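Local coordinates for protein aminopeptidase YwaD (Bacillus subtilis, PDB 6HC6) that releases N-terminal amino acids from peptides by hydrolysis, as a secreted, monomeric aminopeptidase with two zinc ions per subunit, at residues K82-D86 and A274-K278; D283-R287 and E312-E317. All coordinates share one frame; numbering follows the deposited sequence.

How the interactions relate
Followed from the N terminus, the chain leaves helix 67-82 through the turn at 82-86, where interaction 1 begins, and runs 187 residues before helix 260-277 brings 274-278 back to close that loop. Interaction 2 opens a few residues later at the start of strand 285-291 and closes at 312-317, after 24 intervening residues. The two are therefore in series, neither nested nor crossed. The centres of interaction 1 and interaction 2 are about 17 Å apart and their nearest atoms about 5 Å, without touching. Interaction 1 packs the loop between helix 67-82 and edge strand 86-93 against the C-terminal part of helix 260-277; interaction 2 links strand 285-291 to helix 310-315 and strand 316-322.

Interaction 1: K82-D86 and A274-K278; sequences KLKLD and ARVLK. With ACT (acetate ion), chain G.
Leu-83 meets helix 260-277 because its CG lies anti to the carbonyl carbon (chi1 -56°), while Arg-275 turns its CG anti to the backbone N (chi1 -172°), so that the two side chains overlap obliquely. CD1 of Leu-83 lies over CB of Ala-274, at 3.7 Å, and over the backbone N of Arg-275, at 3.5 Å; CD2 of Leu-83 runs along CB and CG of Arg-275, 3.8 Å from CG. Leu-85 extends this apolar patch, its CD1 4.2 Å from the Ala-274 CB; both residues also rest on Phe-288 of strand 285-291. Next to this patch the aliphatic chains of Lys-84 and Lys-278 cross at about a right angle, CD to CD 4.0 Å, and CG of Lys-278 comes to 3.6 Å from the Leu-83 carbonyl O.

Beyond its aliphatic part Arg-275 bends at chi3, and its NH1 donates to O of an acetate, probably from the crystallisation liquor, at 2.6 Å and in the guanidinium plane; the bond is bent, at 138°. No hydrogen bond joins the two segments, which implies that hydrocarbon packing holds them, while the Arg-275 charge is met by Glu-272 and the acetate, not by 82-86, and the exposed lysines contribute their aliphatic chains.

Interaction 2: D283-R287 and E312-E317; sequences DKEIR and ELKRSE
Arg-287 and Glu-312 form a forked salt bridge: NH1 and NH2 of Arg-287 approach end-on and both bind OE1 of Glu-312, NH1 at 2.9 Å and NH2 at 3.0 Å. The NH2 bond uses the anti lone pair of that oxygen, whereas NH1 arrives from above the carboxylate plane. The planes of the two groups are 54° apart, consistent with one shared oxygen. NE and NH2 of Arg-287 also grip OE1 of Glu-285 side-on, with NE at 2.7 Å, so two carboxylates at its edge and a hydrogen bond between NH1 and Tyr-304 OH fix the rotation of the guanidinium.

Glu-285, extended with CG anti to the backbone N (chi1 178°), offers its other oxygen, OE2, to NH1 of Arg-315 at 3.2 Å in a nearly straight bond (169°); OE2 also pairs with Lys-235. Arg-315 NH1 has a further partner in the carbonyl O of Pro-242, and Glu-312 OE2 accepts from the backbone N of Ser-309. NH2 of Arg-287 and NH2 of Arg-315 are 3.7 Å apart, a repulsion probably offset by the shared Glu-285.

Separately, NZ of Lys-284 bonds OE1 of Glu-317 at 2.8 Å through the syn lone pair, and a water that donates to Glu-317 OE2 makes a weak bond to the same NZ. Ser-316 OG donates to the Glu-312 carbonyl O at 2.6 Å, tying the helix end to the strand start.

Outward, Arg-287 and Arg-315 pack on Ile-244, while Lys-284 touches Val-430 of helix 412-430. Strand 244-250 lies between strands 285-291 and 316-322; the Glu-285/Arg-287 network spans it on one face to helix 310-315, and Lys-284 to Glu-317 spans it on the other, at the N-terminal ends of parallel strands in the mixed beta-sheet of the alpha/beta M28 peptidase fold.

Interaction 1: K82-D86 and A274-K278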
ATOM      1  N   LYS A  82      22.716   8.513  -7.430  1.00 30.77           N
ATOM      2  CA  LYS A  82      23.373   9.752  -7.026  1.00 37.52           C
ATOM      3  C   LYS A  82      23.968   9.638  -5.631  1.00 41.13           C
ATOM      4  O   LYS A  82      24.950  10.322  -5.317  1.00 38.70           O
ATOM      5  CB  LYS A  82      22.384  10.915  -7.061  1.00 38.70           C
ATOM      6  CG  LYS A  82      22.165  11.524  -8.421  1.00 51.10           C
ATOM      7  CD  LYS A  82      21.820  12.995  -8.271  1.00 62.91           C
ATOM      8  CE  LYS A  82      22.814  13.683  -7.335  1.00 71.00           C
ATOM      9  NZ  LYS A  82      22.856  15.161  -7.515  1.00 75.81           N
ATOM     10  N   LEU A  83      23.390   8.779  -4.788  1.00 38.04           N
ATOM     11  CA  LEU A  83      23.758   8.641  -3.387  1.00 36.38           C
ATOM     12  C   LEU A  83      24.824   7.578  -3.143  1.00 41.91           C
ATOM     13  O   LEU A  83      24.922   7.065  -2.024  1.00 52.69           O
ATOM     14  CB  LEU A  83      22.514   8.323  -2.558  1.00 34.31           C
ATOM     15  CG  LEU A  83      21.373   9.318  -2.692  1.00 43.95           C
ATOM     16  CD1 LEU A  83      20.222   8.958  -1.753  1.00 41.74           C
ATOM     17  CD2 LEU A  83      21.891  10.718  -2.415  1.00 45.56           C
ATOM     18  N   LYS A  84      25.621   7.237  -4.156  1.00 32.80           N
ATOM     19  CA  LYS A  84      26.688   6.244  -4.025  1.00 43.52           C
ATOM     20  C   LYS A  84      26.150   4.865  -3.651  1.00 36.45           C
ATOM     21  O   LYS A  84      26.857   4.061  -3.036  1.00 43.32           O
ATOM     22  CB  LYS A  84      27.753   6.683  -3.007  1.00 55.33           C
ATOM     23  CG  LYS A  84      28.553   7.924  -3.395  1.00 62.61           C
ATOM     24  CD  LYS A  84      29.479   8.373  -2.262  1.00 66.21           C
ATOM     25  CE  LYS A  84      30.739   7.512  -2.165  1.00 66.99           C
ATOM     26  NZ  LYS A  84      31.763   7.843  -3.202  1.00 66.77           N
ATOM     27  N   LEU A  85      24.902   4.569  -4.009  1.00 30.85           N
ATOM     28  CA  LEU A  85      24.312   3.267  -3.723  1.00 26.97           C
ATOM     29  C   LEU A  85      24.492   2.322  -4.904  1.00 33.12           C
ATOM     30  O   LEU A  85      24.424   2.737  -6.064  1.00 30.05           O
ATOM     31  CB  LEU A  85      22.818   3.403  -3.409  1.00 24.08           C
ATOM     32  CG  LEU A  85      22.459   4.132  -2.119  1.00 23.97           C
ATOM     33  CD1 LEU A  85      20.965   4.287  -2.000  1.00 23.08           C
ATOM     34  CD2 LEU A  85      23.023   3.402  -0.910  1.00 27.67           C
ATOM     35  N   ASP A  86      24.721   1.044  -4.598  1.00 25.27           N
ATOM     36  CA  ASP A  86      24.701  -0.013  -5.603  1.00 29.38           C
ATOM     37  C   ASP A  86      23.249  -0.405  -5.859  1.00 29.31           C
ATOM     38  O   ASP A  86      22.600  -1.004  -4.996  1.00 28.42           O
ATOM     39  CB  ASP A  86      25.522  -1.205  -5.128  1.00 32.92           C
ATOM     40  CG  ASP A  86      25.582  -2.315  -6.154  1.00 59.24           C
ATOM     41  OD1 ASP A  86      25.854  -2.013  -7.335  1.00 62.98           O
ATOM     42  OD2 ASP A  86      25.354  -3.487  -5.780  1.00 67.40           O
ATOM     43  N   ALA A 274      18.696   7.929   3.088  1.00 21.60           N
ATOM     44  CA  ALA A 274      19.842   7.381   2.364  1.00 24.30           C
ATOM     45  C   ALA A 274      20.872   8.463   2.058  1.00 23.65           C
ATOM     46  O   ALA A 274      22.083   8.219   2.133  1.00 26.34           O
ATOM     47  CB  ALA A 274      19.369   6.710   1.080  1.00 25.74           C
ATOM     48  N   ARG A 275      20.415   9.665   1.702  1.00 23.65           N
ATOM     49  CA  ARG A 275      21.350  10.766   1.495  1.00 23.42           C
ATOM     50  C   ARG A 275      22.096  11.104   2.776  1.00 29.22           C
ATOM     51  O   ARG A 275      23.314  11.330   2.756  1.00 33.73           O
ATOM     52  CB  ARG A 275      20.621  12.006   0.969  1.00 27.26           C
ATOM     53  CG  ARG A 275      21.601  13.112   0.555  1.00 29.82           C
ATOM     54  CD  ARG A 275      20.929  14.461   0.361  1.00 37.52           C
ATOM     55  NE  ARG A 275      20.397  15.013   1.612  1.00 38.12           N
ATOM     56  CZ  ARG A 275      21.106  15.703   2.500  1.00 40.57           C
ATOM     57  NH1 ARG A 275      22.403  15.943   2.297  1.00 42.99           N
ATOM     58  NH2 ARG A 275      20.515  16.155   3.601  1.00 38.10           N
ATOM     59  N   VAL A 276      21.385  11.150   3.904  1.00 26.67           N
ATOM     60  CA  VAL A 276      22.041  11.479   5.167  1.00 26.25           C
ATOM     61  C   VAL A 276      23.041  10.397   5.557  1.00 26.29           C
ATOM     62  O   VAL A 276      24.156  10.692   6.000  1.00 31.24           O
ATOM     63  CB  VAL A 276      20.999  11.689   6.280  1.00 29.08           C
ATOM     64  CG1 VAL A 276      21.721  11.882   7.618  1.00 30.60           C
ATOM     65  CG2 VAL A 276      20.151  12.898   5.963  1.00 34.76           C
ATOM     66  N   LEU A 277      22.636   9.132   5.442  1.00 24.70           N
ATOM     67  CA  LEU A 277      23.456   8.015   5.894  1.00 24.71           C
ATOM     68  C   LEU A 277      24.582   7.679   4.930  1.00 32.60           C
ATOM     69  O   LEU A 277      25.462   6.885   5.287  1.00 38.83           O
ATOM     70  CB  LEU A 277      22.573   6.788   6.109  1.00 24.75           C
ATOM     71  CG  LEU A 277      21.523   7.012   7.193  1.00 28.86           C
ATOM     72  CD1 LEU A 277      20.647   5.793   7.323  1.00 33.38           C
ATOM     73  CD2 LEU A 277      22.231   7.313   8.498  1.00 32.03           C
ATOM     74  N   LYS A 278      24.573   8.268   3.734  1.00 31.38           N
ATOM     75  CA  LYS A 278      25.620   8.019   2.750  1.00 38.26           C
ATOM     76  C   LYS A 278      27.006   8.212   3.354  1.00 48.02           C
ATOM     77  O   LYS A 278      27.901   7.384   3.153  1.00 60.82           O
ATOM     78  CB  LYS A 278      25.414   8.944   1.550  1.00 41.91           C
ATOM     79  CG  LYS A 278      26.528   8.953   0.530  1.00 54.71           C
ATOM     80  CD  LYS A 278      26.367  10.132  -0.434  1.00 57.93           C
ATOM     81  CE  LYS A 278      26.215  11.455   0.310  1.00 57.33           C
ATOM     82  NZ  LYS A 278      26.573  12.631  -0.535  1.00 57.93           N
TER
HETATM   83  C   ACT G 504      24.601  16.478  -0.241  1.00 54.72           C
HETATM   84  O   ACT G 504      24.470  15.660   0.706  1.00 57.66           O
HETATM   85  OXT ACT G 504      24.926  17.700  -0.190  1.00 60.00           O
HETATM   86  CH3 ACT G 504      24.329  15.919  -1.666  1.00 51.91           C

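Interaction 2: D283-R287 and E312-E317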
ATOM      1  N   ASP A 283      29.341  -0.928   9.824  1.00 33.50           N
ATOM      2  CA  ASP A 283      29.657  -2.317   9.522  1.00 33.97           C
ATOM      3  C   ASP A 283      28.430  -3.115   9.103  1.00 37.38           C
ATOM      4  O   ASP A 283      28.558  -4.299   8.764  1.00 33.49           O
ATOM      5  CB  ASP A 283      30.325  -2.988  10.725  1.00 39.04           C
ATOM      6  CG  ASP A 283      31.716  -2.423  11.014  1.00 48.30           C
ATOM      7  OD1 ASP A 283      32.389  -1.952  10.070  1.00 50.09           O
ATOM      8  OD2 ASP A 283      32.139  -2.465  12.185  1.00 48.97           O
ATOM      9  N   LYS A 284      27.253  -2.503   9.129  1.00 31.78           N
ATOM     10  CA  LYS A 284      26.057  -3.134   8.597  1.00 28.61           C
ATOM     11  C   LYS A 284      25.966  -2.927   7.091  1.00 32.09           C
ATOM     12  O   LYS A 284      26.457  -1.934   6.544  1.00 37.44           O
ATOM     13  CB  LYS A 284      24.795  -2.569   9.253  1.00 28.67           C
ATOM     14  CG  LYS A 284      24.897  -2.396  10.747  1.00 37.56           C
ATOM     15  CD  LYS A 284      24.786  -3.731  11.469  1.00 37.92           C
ATOM     16  CE  LYS A 284      24.702  -3.525  12.977  1.00 41.20           C
ATOM     17  NZ  LYS A 284      24.674  -4.809  13.718  1.00 36.05           N
ATOM     18  N   GLU A 285      25.317  -3.872   6.424  1.00 26.50           N
ATOM     19  CA  GLU A 285      24.885  -3.687   5.047  1.00 27.86           C
ATOM     20  C   GLU A 285      23.495  -3.069   5.074  1.00 28.12           C
ATOM     21  O   GLU A 285      22.561  -3.663   5.622  1.00 26.90           O
ATOM     22  CB  GLU A 285      24.870  -5.015   4.291  1.00 26.73           C
ATOM     23  CG  GLU A 285      24.374  -4.876   2.856  1.00 30.65           C
ATOM     24  CD  GLU A 285      24.404  -6.180   2.084  1.00 32.95           C
ATOM     25  OE1 GLU A 285      23.635  -6.324   1.105  1.00 30.27           O
ATOM     26  OE2 GLU A 285      25.198  -7.063   2.458  1.00 36.24           O
ATOM     27  N   ILE A 286      23.352  -1.869   4.523  1.00 23.02           N
ATOM     28  CA  ILE A 286      22.075  -1.167   4.569  1.00 23.43           C
ATOM     29  C   ILE A 286      21.447  -1.212   3.184  1.00 24.73           C
ATOM     30  O   ILE A 286      22.041  -0.754   2.201  1.00 25.94           O
ATOM     31  CB  ILE A 286      22.230   0.278   5.058  1.00 20.45           C
ATOM     32  CG1 ILE A 286      23.031   0.303   6.357  1.00 28.63           C
ATOM     33  CG2 ILE A 286      20.855   0.878   5.275  1.00 21.23           C
ATOM     34  CD1 ILE A 286      23.390   1.705   6.815  1.00 36.87           C
ATOM     35  N   ARG A 287      20.249  -1.771   3.105  1.00 20.89           N
ATOM     36  CA  ARG A 287      19.518  -1.874   1.851  1.00 25.21           C
ATOM     37  C   ARG A 287      18.340  -0.914   1.911  1.00 25.73           C
ATOM     38  O   ARG A 287      17.429  -1.082   2.732  1.00 21.85           O
ATOM     39  CB  ARG A 287      19.059  -3.308   1.615  1.00 22.07           C
ATOM     40  CG  ARG A 287      20.211  -4.288   1.654  1.00 20.93           C
ATOM     41  CD  ARG A 287      19.784  -5.657   1.188  1.00 19.75           C
ATOM     42  NE  ARG A 287      20.914  -6.584   1.206  1.00 24.15           N
ATOM     43  CZ  ARG A 287      20.815  -7.891   0.991  1.00 27.10           C
ATOM     44  NH1 ARG A 287      19.630  -8.436   0.741  1.00 25.12           N
ATOM     45  NH2 ARG A 287      21.897  -8.654   1.026  1.00 28.65           N
ATOM     46  N   GLU A 312      21.221 -14.811   3.575  1.00 34.79           N
ATOM     47  CA  GLU A 312      20.789 -13.436   3.815  1.00 31.73           C
ATOM     48  C   GLU A 312      19.764 -13.355   4.941  1.00 34.44           C
ATOM     49  O   GLU A 312      19.757 -12.390   5.717  1.00 31.97           O
ATOM     50  CB  GLU A 312      20.197 -12.840   2.541  1.00 37.48           C
ATOM     51  CG  GLU A 312      21.189 -12.557   1.431  1.00 36.24           C
ATOM     52  CD  GLU A 312      20.483 -12.157   0.152  1.00 32.56           C
ATOM     53  OE1 GLU A 312      20.605 -10.984  -0.259  1.00 30.44           O
ATOM     54  OE2 GLU A 312      19.789 -13.022  -0.431  1.00 36.24           O
ATOM     55  N   LEU A 313      18.860 -14.333   5.018  1.00 30.37           N
ATOM     56  CA  LEU A 313      17.878 -14.333   6.097  1.00 32.85           C
ATOM     57  C   LEU A 313      18.560 -14.432   7.453  1.00 29.28           C
ATOM     58  O   LEU A 313      18.187 -13.725   8.396  1.00 33.92           O
ATOM     59  CB  LEU A 313      16.881 -15.482   5.911  1.00 31.32           C
ATOM     60  CG  LEU A 313      15.932 -15.346   4.717  1.00 33.33           C
ATOM     61  CD1 LEU A 313      15.079 -16.598   4.569  1.00 42.31           C
ATOM     62  CD2 LEU A 313      15.054 -14.109   4.882  1.00 31.10           C
ATOM     63  N   LYS A 314      19.558 -15.310   7.576  1.00 30.12           N
ATOM     64  CA  LYS A 314      20.281 -15.414   8.840  1.00 35.56           C
ATOM     65  C   LYS A 314      20.980 -14.107   9.193  1.00 33.33           C
ATOM     66  O   LYS A 314      21.065 -13.745  10.371  1.00 43.40           O
ATOM     67  CB  LYS A 314      21.286 -16.561   8.783  1.00 45.62           C
ATOM     68  CG  LYS A 314      20.645 -17.914   8.542  1.00 61.72           C
ATOM     69  CD  LYS A 314      19.406 -18.102   9.409  1.00 68.05           C
ATOM     70  CE  LYS A 314      18.516 -19.211   8.867  1.00 71.34           C
ATOM     71  NZ  LYS A 314      17.841 -18.822   7.596  1.00 70.61           N
ATOM     72  N   ARG A 315      21.483 -13.379   8.186  1.00 35.87           N
ATOM     73  CA  ARG A 315      22.149 -12.104   8.436  1.00 33.84           C
ATOM     74  C   ARG A 315      21.173 -10.955   8.639  1.00 28.58           C
ATOM     75  O   ARG A 315      21.607  -9.868   9.030  1.00 31.15           O
ATOM     76  CB  ARG A 315      23.085 -11.708   7.278  1.00 32.75           C
ATOM     77  CG  ARG A 315      24.097 -12.712   6.830  1.00 43.77           C
ATOM     78  CD  ARG A 315      25.155 -12.011   5.976  1.00 44.68           C
ATOM     79  NE  ARG A 315      24.817 -11.868   4.556  1.00 36.10           N
ATOM     80  CZ  ARG A 315      24.857 -10.721   3.877  1.00 37.99           C
ATOM     81  NH1 ARG A 315      25.186  -9.592   4.480  1.00 36.26           N
ATOM     82  NH2 ARG A 315      24.554 -10.697   2.584  1.00 43.19           N
ATOM     83  N   SER A 316      19.884 -11.154   8.365  1.00 25.75           N
ATOM     84  CA  SER A 316      18.937 -10.046   8.356  1.00 23.06           C
ATOM     85  C   SER A 316      18.602  -9.622   9.776  1.00 35.42           C
ATOM     86  O   SER A 316      18.161 -10.440  10.588  1.00 34.09           O
ATOM     87  CB  SER A 316      17.666 -10.444   7.621  1.00 24.64           C
ATOM     88  OG  SER A 316      17.916 -10.634   6.240  1.00 28.34           O
ATOM     89  N   GLU A 317      18.788  -8.336  10.070  1.00 23.16           N
ATOM     90  CA  GLU A 317      18.670  -7.851  11.436  1.00 27.35           C
ATOM     91  C   GLU A 317      17.373  -7.103  11.692  1.00 29.30           C
ATOM     92  O   GLU A 317      16.646  -7.432  12.636  1.00 27.01           O
ATOM     93  CB  GLU A 317      19.858  -6.946  11.779  1.00 30.83           C
ATOM     94  CG  GLU A 317      19.834  -6.412  13.199  1.00 34.49           C
ATOM     95  CD  GLU A 317      21.051  -5.568  13.501  1.00 39.86           C
ATOM     96  OE1 GLU A 317      22.169  -6.055  13.271  1.00 43.40           O
ATOM     97  OE2 GLU A 317      20.885  -4.410  13.938  1.00 44.51           O
TER
HETATM   98  O   HOH W   1      22.454  -3.247  15.525  1.00 52.18           O